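Local coordinates for membrane protein (Acinetobacter baumannii AB307-0294, PDB 5DL5) that forms an outer-membrane beta-barrel of the OprD porin family and probably lets small molecules, possibly antibiotics among them, enter the cell, at residues A[187-193]-A[208-214]; A[273-277]-A[301-305]; A[233-239]-A[280-286]. The contacts are given in a common frame with arbitrary orientation. Residues are numbered along the deposited sequence.

Contact 1: residues A[187-193]-A[208-214]; sequences LDRAIVW and YGLDSKN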
loop_
_atom_site.group_PDB
_atom_site.type_symbol
_atom_site.label_atom_id
_atom_site.label_comp_id
_atom_site.label_asym_id
_atom_site.label_seq_id
_atom_site.Cartn_x
_atom_site.Cartn_y
_atom_site.Cartn_z
ATOM N N LEU A 187 11.719 -4.791 12.413
ATOM C CA LEU A 187 12.460 -5.322 11.274
ATOM C C LEU A 187 13.893 -5.747 11.656
ATOM O O LEU A 187 14.637 -4.976 12.342
ATOM C CB LEU A 187 12.492 -4.183 10.266
ATOM C CG LEU A 187 13.092 -4.556 8.901
ATOM C CD1 LEU A 187 12.614 -5.850 8.184
ATOM C CD2 LEU A 187 13.041 -3.347 8.005
ATOM N N ASP A 188 14.366 -6.856 11.154
ATOM C CA ASP A 188 15.802 -7.225 11.282
ATOM C C ASP A 188 16.591 -6.506 10.106
ATOM O O ASP A 188 17.214 -5.512 10.325
ATOM C CB ASP A 188 15.958 -8.758 11.300
ATOM C CG ASP A 188 17.449 -9.218 11.602
ATOM O OD1 ASP A 188 18.357 -8.379 11.616
ATOM O OD2 ASP A 188 17.707 -10.439 11.772
ATOM N N ARG A 189 16.488 -6.953 8.843
ATOM C CA ARG A 189 17.275 -6.341 7.749
ATOM C C ARG A 189 16.502 -6.679 6.501
ATOM O O ARG A 189 16.483 -7.865 6.081
ATOM C CB ARG A 189 18.703 -6.978 7.645
ATOM C CG ARG A 189 19.623 -6.361 6.591
ATOM C CD ARG A 189 20.954 -7.054 6.411
ATOM N NE ARG A 189 20.705 -8.397 5.862
ATOM C CZ ARG A 189 21.548 -9.414 5.980
ATOM N NH1 ARG A 189 22.746 -9.262 6.561
ATOM N NH2 ARG A 189 21.202 -10.612 5.561
ATOM N N ALA A 190 16.041 -5.670 5.839
ATOM C CA ALA A 190 15.469 -5.839 4.521
ATOM C C ALA A 190 16.361 -5.252 3.410
ATOM O O ALA A 190 16.633 -4.051 3.442
ATOM C CB ALA A 190 14.087 -5.169 4.495
ATOM N N ILE A 191 16.820 -6.080 2.461
ATOM C CA ILE A 191 17.628 -5.656 1.364
ATOM C C ILE A 191 16.665 -5.676 0.149
ATOM O O ILE A 191 15.995 -6.701 -0.065
ATOM C CB ILE A 191 18.814 -6.598 1.112
ATOM C CG1 ILE A 191 19.949 -6.683 2.225
ATOM C CG2 ILE A 191 19.530 -6.283 -0.174
ATOM C CD1 ILE A 191 19.899 -5.568 3.087
ATOM N N VAL A 192 16.688 -4.621 -0.648
ATOM C CA VAL A 192 15.797 -4.462 -1.776
ATOM C C VAL A 192 16.568 -4.018 -3.000
ATOM O O VAL A 192 17.624 -3.355 -2.908
ATOM C CB VAL A 192 14.620 -3.467 -1.545
ATOM C CG1 VAL A 192 13.702 -3.993 -0.493
ATOM C CG2 VAL A 192 15.064 -2.054 -1.226
ATOM N N TRP A 193 16.115 -4.438 -4.174
ATOM C CA TRP A 193 16.704 -3.971 -5.420
ATOM C C TRP A 193 15.651 -4.069 -6.478
ATOM O O TRP A 193 14.618 -4.812 -6.300
ATOM C CB TRP A 193 17.992 -4.822 -5.771
ATOM C CG TRP A 193 17.657 -6.323 -5.940
ATOM C CD1 TRP A 193 17.375 -6.982 -7.157
ATOM C CD2 TRP A 193 17.485 -7.323 -4.908
ATOM N NE1 TRP A 193 16.994 -8.239 -6.906
ATOM C CE2 TRP A 193 17.008 -8.482 -5.551
ATOM C CE3 TRP A 193 17.542 -7.292 -3.495
ATOM C CZ2 TRP A 193 16.723 -9.693 -4.837
ATOM C CZ3 TRP A 193 17.227 -8.406 -2.784
ATOM C CH2 TRP A 193 16.848 -9.637 -3.451
ATOM N N TYR A 208 11.406 -6.260 -9.222
ATOM C CA TYR A 208 11.982 -5.876 -7.942
ATOM C C TYR A 208 12.165 -7.150 -7.103
ATOM O O TYR A 208 11.435 -8.107 -7.258
ATOM C CB TYR A 208 11.008 -4.941 -7.168
ATOM C CG TYR A 208 10.851 -3.590 -7.723
ATOM C CD1 TYR A 208 9.883 -3.333 -8.660
ATOM C CD2 TYR A 208 11.684 -2.568 -7.336
ATOM C CE1 TYR A 208 9.747 -2.059 -9.243
ATOM C CE2 TYR A 208 11.585 -1.272 -7.875
ATOM C CZ TYR A 208 10.590 -1.043 -8.828
ATOM O OH TYR A 208 10.428 0.171 -9.421
ATOM N N GLY A 209 13.106 -7.093 -6.191
ATOM C CA GLY A 209 13.446 -8.144 -5.256
ATOM C C GLY A 209 13.552 -7.618 -3.824
ATOM O O GLY A 209 13.980 -6.434 -3.583
ATOM N N LEU A 210 13.187 -8.484 -2.879
ATOM C CA LEU A 210 13.334 -8.219 -1.482
ATOM C C LEU A 210 13.957 -9.472 -0.873
ATOM O O LEU A 210 13.437 -10.592 -1.038
ATOM C CB LEU A 210 12.002 -7.964 -0.770
ATOM C CG LEU A 210 11.968 -7.989 0.749
ATOM C CD1 LEU A 210 12.746 -6.889 1.473
ATOM C CD2 LEU A 210 10.557 -7.889 1.225
ATOM N N ASP A 211 14.978 -9.250 -0.045
ATOM C CA ASP A 211 15.435 -10.302 0.875
ATOM C C ASP A 211 15.463 -9.758 2.290
ATOM O O ASP A 211 16.307 -8.855 2.606
ATOM C CB ASP A 211 16.816 -10.781 0.436
ATOM C CG ASP A 211 17.375 -11.906 1.361
ATOM O OD1 ASP A 211 17.267 -11.825 2.556
ATOM O OD2 ASP A 211 17.907 -12.893 0.917
ATOM N N SER A 212 14.619 -10.331 3.147
ATOM C CA SER A 212 14.464 -9.838 4.481
ATOM C C SER A 212 14.839 -10.941 5.379
ATOM O O SER A 212 14.198 -12.001 5.372
ATOM C CB SER A 212 13.070 -9.477 4.739
ATOM O OG SER A 212 12.920 -8.909 6.081
ATOM N N LYS A 213 15.828 -10.668 6.211
ATOM C CA LYS A 213 16.591 -11.712 6.941
ATOM C C LYS A 213 15.661 -12.386 7.961
ATOM O O LYS A 213 14.875 -11.755 8.658
ATOM C CB LYS A 213 17.882 -11.114 7.606
ATOM C CG LYS A 213 18.615 -12.035 8.669
ATOM C CD LYS A 213 19.933 -11.473 9.185
ATOM C CE LYS A 213 20.837 -12.465 9.986
ATOM N NZ LYS A 213 22.102 -12.971 9.331
ATOM N N ASN A 214 15.718 -13.710 7.969
ATOM C CA ASN A 214 14.872 -14.529 8.797
ATOM C C ASN A 214 13.409 -14.428 8.551
ATOM O O ASN A 214 12.628 -14.860 9.425
ATOM C CB ASN A 214 15.168 -14.251 10.285
ATOM C CG ASN A 214 16.594 -14.652 10.642
ATOM O OD1 ASN A 214 17.094 -15.657 10.135
ATOM N ND2 ASN A 214 17.273 -13.835 11.374
HETATM O O HOH W 1 14.339 -9.062 8.398
HETATM O O HOH W 2 18.547 -9.404 4.320
#
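Barrel porins of the outer membrane are built from antiparallel hairpins, and this contact lies at the open end of one, formed by strands 190-200 and 203-212; within it, 190-193 and 208-212 run antiparallel at 168°, axes 4.6 Å apart at closest approach. Ahead of the strand, Leu187 brings CD1 to 3.7 Å from Ser212 OG, and Asp188 lies beside the aliphatic part of Lys213 (OD2 to CD, 3.6 Å). Arg189 O accepts from Lys213 N at 2.9 Å. One water bridges the two segments here, bonding Arg189 N (3.0 Å), Lys213 O (2.8 Å) and Ser212 OG (2.7 Å). The guanidinium carries Lys213 CD over one face, and the like charges Arg189 NH2 and Lys213 NZ come within 4.5 Å. Arg189 NE donates to a second water (2.8 Å), which donates to Asp211 O (2.9 Å). Ala190 faces Ser212 in a non-hydrogen-bonded pair and sets CB 3.7 Å from Leu210 CD1. Ile191 then forms the reciprocal pair with Asp211: N to O 2.8 Å, O to N 2.7 Å. Val192 returns to the face of Ala190, its CG1 3.6 Å from Leu210 CD1; Leu132 touches Val192 and Val134 touches Leu210, consistent with the barrel interior. Trp193, on the other face, bonds Gly209 through N to O (3.0 Å) and O to N (2.7 Å). Its chi1 near +60° lays the indole across the neighbouring strand, where a beta carbon on Gly209 would clash; Gly209 CA makes a CH-pi contact 3.9 Å from the centroid of the six-membered ring.

Contact 2: residues A[273-277]-A[301-305]; sequences KTNNI and NVGYD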
loop_
_atom_site.group_PDB
_atom_site.type_symbol
_atom_site.label_atom_id
_atom_site.label_comp_id
_atom_site.label_asym_id
_atom_site.label_seq_id
_atom_site.Cartn_x
_atom_site.Cartn_y
_atom_site.Cartn_z
ATOM N N LYS A 273 7.425 -21.917 3.294
ATOM C CA LYS A 273 6.144 -21.952 2.573
ATOM C C LYS A 273 6.307 -20.962 1.429
ATOM O O LYS A 273 7.065 -19.989 1.561
ATOM C CB LYS A 273 5.016 -21.554 3.521
ATOM C CG LYS A 273 4.717 -22.476 4.699
ATOM C CD LYS A 273 4.193 -23.887 4.302
ATOM C CE LYS A 273 4.158 -24.783 5.535
ATOM N NZ LYS A 273 3.632 -26.108 5.190
ATOM N N THR A 274 5.681 -21.278 0.309
ATOM C CA THR A 274 5.815 -20.544 -0.913
ATOM C C THR A 274 4.463 -20.165 -1.441
ATOM O O THR A 274 3.535 -20.992 -1.456
ATOM C CB THR A 274 6.564 -21.430 -1.933
ATOM O OG1 THR A 274 7.920 -21.475 -1.537
ATOM C CG2 THR A 274 6.599 -20.776 -3.384
ATOM N N ASN A 275 4.380 -18.939 -1.926
ATOM C CA ASN A 275 3.174 -18.379 -2.566
ATOM C C ASN A 275 3.634 -17.861 -3.880
ATOM O O ASN A 275 4.676 -17.198 -3.941
ATOM C CB ASN A 275 2.679 -17.152 -1.843
ATOM C CG ASN A 275 1.484 -16.494 -2.492
ATOM O OD1 ASN A 275 1.621 -15.407 -3.105
ATOM N ND2 ASN A 275 0.291 -17.144 -2.379
ATOM N N ASN A 276 2.878 -18.132 -4.916
ATOM C CA ASN A 276 2.846 -17.279 -6.128
ATOM C C ASN A 276 1.427 -16.652 -6.287
ATOM O O ASN A 276 0.415 -17.327 -6.155
ATOM C CB ASN A 276 3.155 -18.082 -7.397
ATOM C CG ASN A 276 4.518 -18.722 -7.321
ATOM O OD1 ASN A 276 5.513 -18.051 -7.381
ATOM N ND2 ASN A 276 4.567 -19.960 -7.041
ATOM N N ILE A 277 1.381 -15.364 -6.532
ATOM C CA ILE A 277 0.129 -14.635 -6.810
ATOM C C ILE A 277 0.407 -13.821 -8.060
ATOM O O ILE A 277 1.392 -13.100 -8.188
ATOM C CB ILE A 277 -0.403 -13.865 -5.615
ATOM C CG1 ILE A 277 -1.795 -13.280 -5.940
ATOM C CG2 ILE A 277 0.609 -12.843 -5.140
ATOM C CD1 ILE A 277 -2.465 -12.647 -4.739
ATOM N N ASN A 301 1.699 -23.417 -1.146
ATOM C CA ASN A 301 1.147 -23.876 0.086
ATOM C C ASN A 301 0.896 -22.765 1.161
ATOM O O ASN A 301 0.796 -23.048 2.374
ATOM C CB ASN A 301 1.926 -25.084 0.633
ATOM C CG ASN A 301 3.381 -24.756 0.857
ATOM O OD1 ASN A 301 3.832 -23.589 0.702
ATOM N ND2 ASN A 301 4.136 -25.762 1.138
ATOM N N VAL A 302 0.755 -21.521 0.721
ATOM C CA VAL A 302 0.335 -20.464 1.573
ATOM C C VAL A 302 -0.276 -19.480 0.684
ATOM O O VAL A 302 0.107 -19.371 -0.495
ATOM C CB VAL A 302 1.556 -19.902 2.461
ATOM C CG1 VAL A 302 2.633 -19.234 1.608
ATOM C CG2 VAL A 302 1.124 -18.927 3.526
ATOM N N GLY A 303 -1.184 -18.668 1.243
ATOM C CA GLY A 303 -1.601 -17.436 0.593
ATOM C C GLY A 303 -0.562 -16.316 0.586
ATOM O O GLY A 303 0.556 -16.503 1.024
ATOM N N TYR A 304 -0.930 -15.193 -0.001
ATOM C CA TYR A 304 -0.099 -13.988 -0.089
ATOM C C TYR A 304 -0.205 -13.235 1.266
ATOM O O TYR A 304 -0.907 -12.220 1.383
ATOM C CB TYR A 304 -0.368 -13.177 -1.335
ATOM C CG TYR A 304 0.586 -12.030 -1.501
ATOM C CD1 TYR A 304 1.955 -12.268 -1.557
ATOM C CD2 TYR A 304 0.185 -10.679 -1.494
ATOM C CE1 TYR A 304 2.856 -11.240 -1.617
ATOM C CE2 TYR A 304 1.101 -9.633 -1.660
ATOM C CZ TYR A 304 2.444 -9.897 -1.635
ATOM O OH TYR A 304 3.463 -8.946 -1.653
ATOM N N ASP A 305 0.468 -13.781 2.298
ATOM C CA ASP A 305 0.265 -13.360 3.743
ATOM C C ASP A 305 1.240 -12.144 3.968
ATOM O O ASP A 305 2.205 -12.261 4.705
ATOM C CB ASP A 305 0.562 -14.514 4.686
ATOM C CG ASP A 305 -0.519 -15.583 4.763
ATOM O OD1 ASP A 305 -1.339 -15.741 3.839
ATOM O OD2 ASP A 305 -0.400 -16.453 5.648
#
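Asn301 and Asn275 fasten the loop after strand 289-300 to the start of strand 273-286, an example of a long porin loop folding back on the barrel wall; the directions CA 273 to CA 277 and CA 301 to CA 304 lie 52° apart. The polar contacts use side chains in place of a regular ladder. Asn301 OD1 accepts from Thr274 N at 3.0 Å, while the backbone pairing fades to one weak hydrogen bond, Asn301 N to Thr274 O (3.1 Å). Asn275 ND2 reaches Val302 O at 2.9 Å and also bonds Asn298 OD1 on the adjoining strand, so one amide ties the loop to the hairpin. Lys273 NZ bonds Thr256 O and Thr258 O in the loop before its strand; Tyr304 OH bonds Ser315 O further along its own loop.

Apolar contacts follow the same face of the strand. Lys273 CB lies 3.8 Å from Val302 CG1, and Ile277 CG2 sits over the face of the Tyr304 ring, 4.1 Å from its centroid, a CH-pi contact. Tyr304, which also stacks on Tyr242, is the centre of an inverse gamma turn. Amide side chains thus do the work of missing backbone partners, letting an irregular loop lie buried against the sheet.

Contact 3: residues A[233-239]-A[280-286]; sequences SSLTYDF and ISGTYAT
Extended strands 233-239 and 280-286 run antiparallel at 168° in the beta-barrel wall, axes 4.6 Å apart at closest approach; Ser233 faces Thr286 and Phe239 faces Ile280. Three hydrogen-bonded pairs satisfy each other's backbones: Ser234 N-Ala285 O 2.9 Å, Ala285 N-Ser234 O 2.8 Å; Thr236 N-Thr283 O and Thr283 N-Thr236 O 2.8 Å; Asp238 N-Ser281 O 3.0 Å, Ser281 N-Asp238 O 2.8 Å. The backbones of Leu235, Tyr237 and Phe239 bond strand 216-229, those of Ile280 and Gly282 strand 289-300. The side chains of these three pairs share one face, where Ser234 and Ser281 (chi1 p), Thr236 and Thr283 (m) hold two waters: one on Ser234 OG (2.6 Å), Thr236 OG1 (2.8 Å) and Thr283 O (3.1 Å), another on Thr236 O (2.8 Å), Ser281 OG and Thr283 OG1 (each 2.7 Å). Asp238 OD2 bonds Ser240 OG; OD1 bonds Asn222 ND2 and Asn224 ND2. On the other face, with Tyr237, Leu235 CD1 meets Tyr284 CB (3.6 Å), Phe239 CD1 Ile280 CG2 (3.7 Å), and Ser233 OG bonds Thr286 OG1 (3.0 Å). Hydrated and largely apolar faces suit a channel-lipid wall.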
loop_
_atom_site.group_PDB
_atom_site.type_symbol
_atom_site.label_atom_id
_atom_site.label_comp_id
_atom_site.label_asym_id
_atom_site.label_seq_id
_atom_site.Cartn_x
_atom_site.Cartn_y
_atom_site.Cartn_z
ATOM N N SER A 233 -9.777 6.791 -26.859
ATOM C CA SER A 233 -10.133 5.540 -26.191
ATOM C C SER A 233 -8.953 4.696 -26.148
ATOM O O SER A 233 -8.049 4.827 -26.983
ATOM C CB SER A 233 -11.167 4.763 -27.044
ATOM O OG SER A 233 -12.356 5.436 -27.083
ATOM N N SER A 234 -8.975 3.721 -25.285
ATOM C CA SER A 234 -7.833 2.881 -25.205
ATOM C C SER A 234 -8.165 1.674 -24.440
ATOM O O SER A 234 -9.108 1.656 -23.695
ATOM C CB SER A 234 -6.656 3.559 -24.449
ATOM O OG SER A 234 -7.026 3.760 -23.095
ATOM N N LEU A 235 -7.274 0.734 -24.593
ATOM C CA LEU A 235 -7.270 -0.490 -23.872
ATOM C C LEU A 235 -5.949 -0.611 -23.204
ATOM O O LEU A 235 -4.943 -0.507 -23.873
ATOM C CB LEU A 235 -7.496 -1.658 -24.828
ATOM C CG LEU A 235 -8.494 -2.629 -24.192
ATOM C CD1 LEU A 235 -9.876 -2.296 -24.698
ATOM C CD2 LEU A 235 -8.134 -4.071 -24.497
ATOM N N THR A 236 -5.954 -0.854 -21.908
ATOM C CA THR A 236 -4.749 -1.052 -21.163
ATOM C C THR A 236 -4.769 -2.458 -20.534
ATOM O O THR A 236 -5.709 -2.805 -19.796
ATOM C CB THR A 236 -4.645 0.005 -20.029
ATOM O OG1 THR A 236 -4.764 1.256 -20.646
ATOM C CG2 THR A 236 -3.324 -0.109 -19.122
ATOM N N TYR A 237 -3.672 -3.202 -20.770
ATOM C CA TYR A 237 -3.480 -4.498 -20.231
ATOM C C TYR A 237 -2.383 -4.479 -19.239
ATOM O O TYR A 237 -1.369 -3.810 -19.418
ATOM C CB TYR A 237 -3.033 -5.470 -21.326
ATOM C CG TYR A 237 -3.942 -5.564 -22.501
ATOM C CD1 TYR A 237 -3.724 -4.772 -23.621
ATOM C CD2 TYR A 237 -4.944 -6.468 -22.528
ATOM C CE1 TYR A 237 -4.505 -4.905 -24.755
ATOM C CE2 TYR A 237 -5.739 -6.624 -23.622
ATOM C CZ TYR A 237 -5.497 -5.839 -24.736
ATOM O OH TYR A 237 -6.325 -5.965 -25.801
ATOM N N ASP A 238 -2.568 -5.214 -18.195
ATOM C CA ASP A 238 -1.600 -5.293 -17.089
ATOM C C ASP A 238 -1.407 -6.760 -16.642
ATOM O O ASP A 238 -2.426 -7.528 -16.411
ATOM C CB ASP A 238 -2.069 -4.442 -15.889
ATOM C CG ASP A 238 -0.961 -4.311 -14.821
ATOM O OD1 ASP A 238 -0.004 -3.457 -15.007
ATOM O OD2 ASP A 238 -0.954 -5.141 -13.846
ATOM N N PHE A 239 -0.149 -7.165 -16.504
ATOM C CA PHE A 239 0.211 -8.471 -15.899
ATOM C C PHE A 239 1.155 -8.197 -14.768
ATOM O O PHE A 239 2.218 -7.499 -14.962
ATOM C CB PHE A 239 0.785 -9.345 -17.059
ATOM C CG PHE A 239 1.298 -10.740 -16.684
ATOM C CD1 PHE A 239 0.701 -11.545 -15.685
ATOM C CD2 PHE A 239 2.362 -11.319 -17.445
ATOM C CE1 PHE A 239 1.196 -12.823 -15.374
ATOM C CE2 PHE A 239 2.853 -12.627 -17.169
ATOM C CZ PHE A 239 2.252 -13.407 -16.161
ATOM N N ILE A 280 -4.016 -10.607 -14.152
ATOM C CA ILE A 280 -4.113 -9.952 -15.436
ATOM C C ILE A 280 -5.343 -9.058 -15.443
ATOM O O ILE A 280 -6.383 -9.498 -14.888
ATOM C CB ILE A 280 -4.194 -10.962 -16.594
ATOM C CG1 ILE A 280 -5.336 -12.000 -16.351
ATOM C CG2 ILE A 280 -2.879 -11.685 -16.678
ATOM C CD1 ILE A 280 -5.674 -12.909 -17.512
ATOM N N SER A 281 -5.219 -7.859 -16.043
ATOM C CA SER A 281 -6.316 -6.912 -16.089
ATOM C C SER A 281 -6.367 -6.319 -17.444
ATOM O O SER A 281 -5.335 -6.264 -18.133
ATOM C CB SER A 281 -6.201 -5.870 -14.938
ATOM O OG SER A 281 -5.268 -4.936 -15.365
ATOM N N GLY A 282 -7.576 -5.991 -17.911
ATOM C CA GLY A 282 -7.762 -5.239 -19.134
ATOM C C GLY A 282 -8.776 -4.147 -18.847
ATOM O O GLY A 282 -9.770 -4.445 -18.223
ATOM N N THR A 283 -8.461 -2.892 -19.209
ATOM C CA THR A 283 -9.288 -1.722 -18.976
ATOM C C THR A 283 -9.580 -1.094 -20.297
ATOM O O THR A 283 -8.665 -0.793 -21.042
ATOM C CB THR A 283 -8.534 -0.695 -18.056
ATOM O OG1 THR A 283 -8.210 -1.379 -16.883
ATOM C CG2 THR A 283 -9.357 0.495 -17.654
ATOM N N TYR A 284 -10.854 -0.897 -20.594
ATOM C CA TYR A 284 -11.247 -0.192 -21.780
ATOM C C TYR A 284 -11.722 1.124 -21.297
ATOM O O TYR A 284 -12.594 1.148 -20.458
ATOM C CB TYR A 284 -12.382 -0.932 -22.483
ATOM C CG TYR A 284 -13.058 -0.140 -23.561
ATOM C CD1 TYR A 284 -12.334 0.398 -24.610
ATOM C CD2 TYR A 284 -14.423 0.095 -23.532
ATOM C CE1 TYR A 284 -12.961 1.107 -25.631
ATOM C CE2 TYR A 284 -15.066 0.752 -24.577
ATOM C CZ TYR A 284 -14.327 1.279 -25.618
ATOM O OH TYR A 284 -14.908 2.029 -26.635
ATOM N N ALA A 285 -11.213 2.202 -21.875
ATOM C CA ALA A 285 -11.594 3.551 -21.479
ATOM C C ALA A 285 -11.998 4.303 -22.691
ATOM O O ALA A 285 -11.450 4.160 -23.782
ATOM C CB ALA A 285 -10.386 4.223 -20.781
ATOM N N THR A 286 -13.099 4.990 -22.566
ATOM C CA THR A 286 -13.609 5.792 -23.623
ATOM C C THR A 286 -14.414 6.991 -23.083
ATOM O O THR A 286 -15.392 6.861 -22.299
ATOM C CB THR A 286 -14.496 4.968 -24.578
ATOM O OG1 THR A 286 -14.934 5.794 -25.661
ATOM C CG2 THR A 286 -15.721 4.416 -23.870
HETATM O O HOH W 3 -7.380 1.983 -21.206
HETATM O O HOH W 4 -5.984 -2.945 -17.013
#

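Followed from the N terminus, the chain first closes contact 1, a hairpin whose two strands turn back on each other before the later contacts open. Contacts 2 and 3 then cross: 233-239 opens, 273-277 follows, 280-286 closes contact 3 around the long loop that leads from strand 233-246 into strand 273-286, and the loop segment 301-305 closes contact 2 around the next hairpin. Strand 273-286 serves both, its beginning meeting the loop and its end the neighbouring strand, with the two centres about 27 Å apart. Contact 1, about 17 Å from contact 2 and 32 Å from contact 3 between centres, belongs to the same curled sheet, so local hairpins, neighbouring strands and a folded-back loop together build one wall.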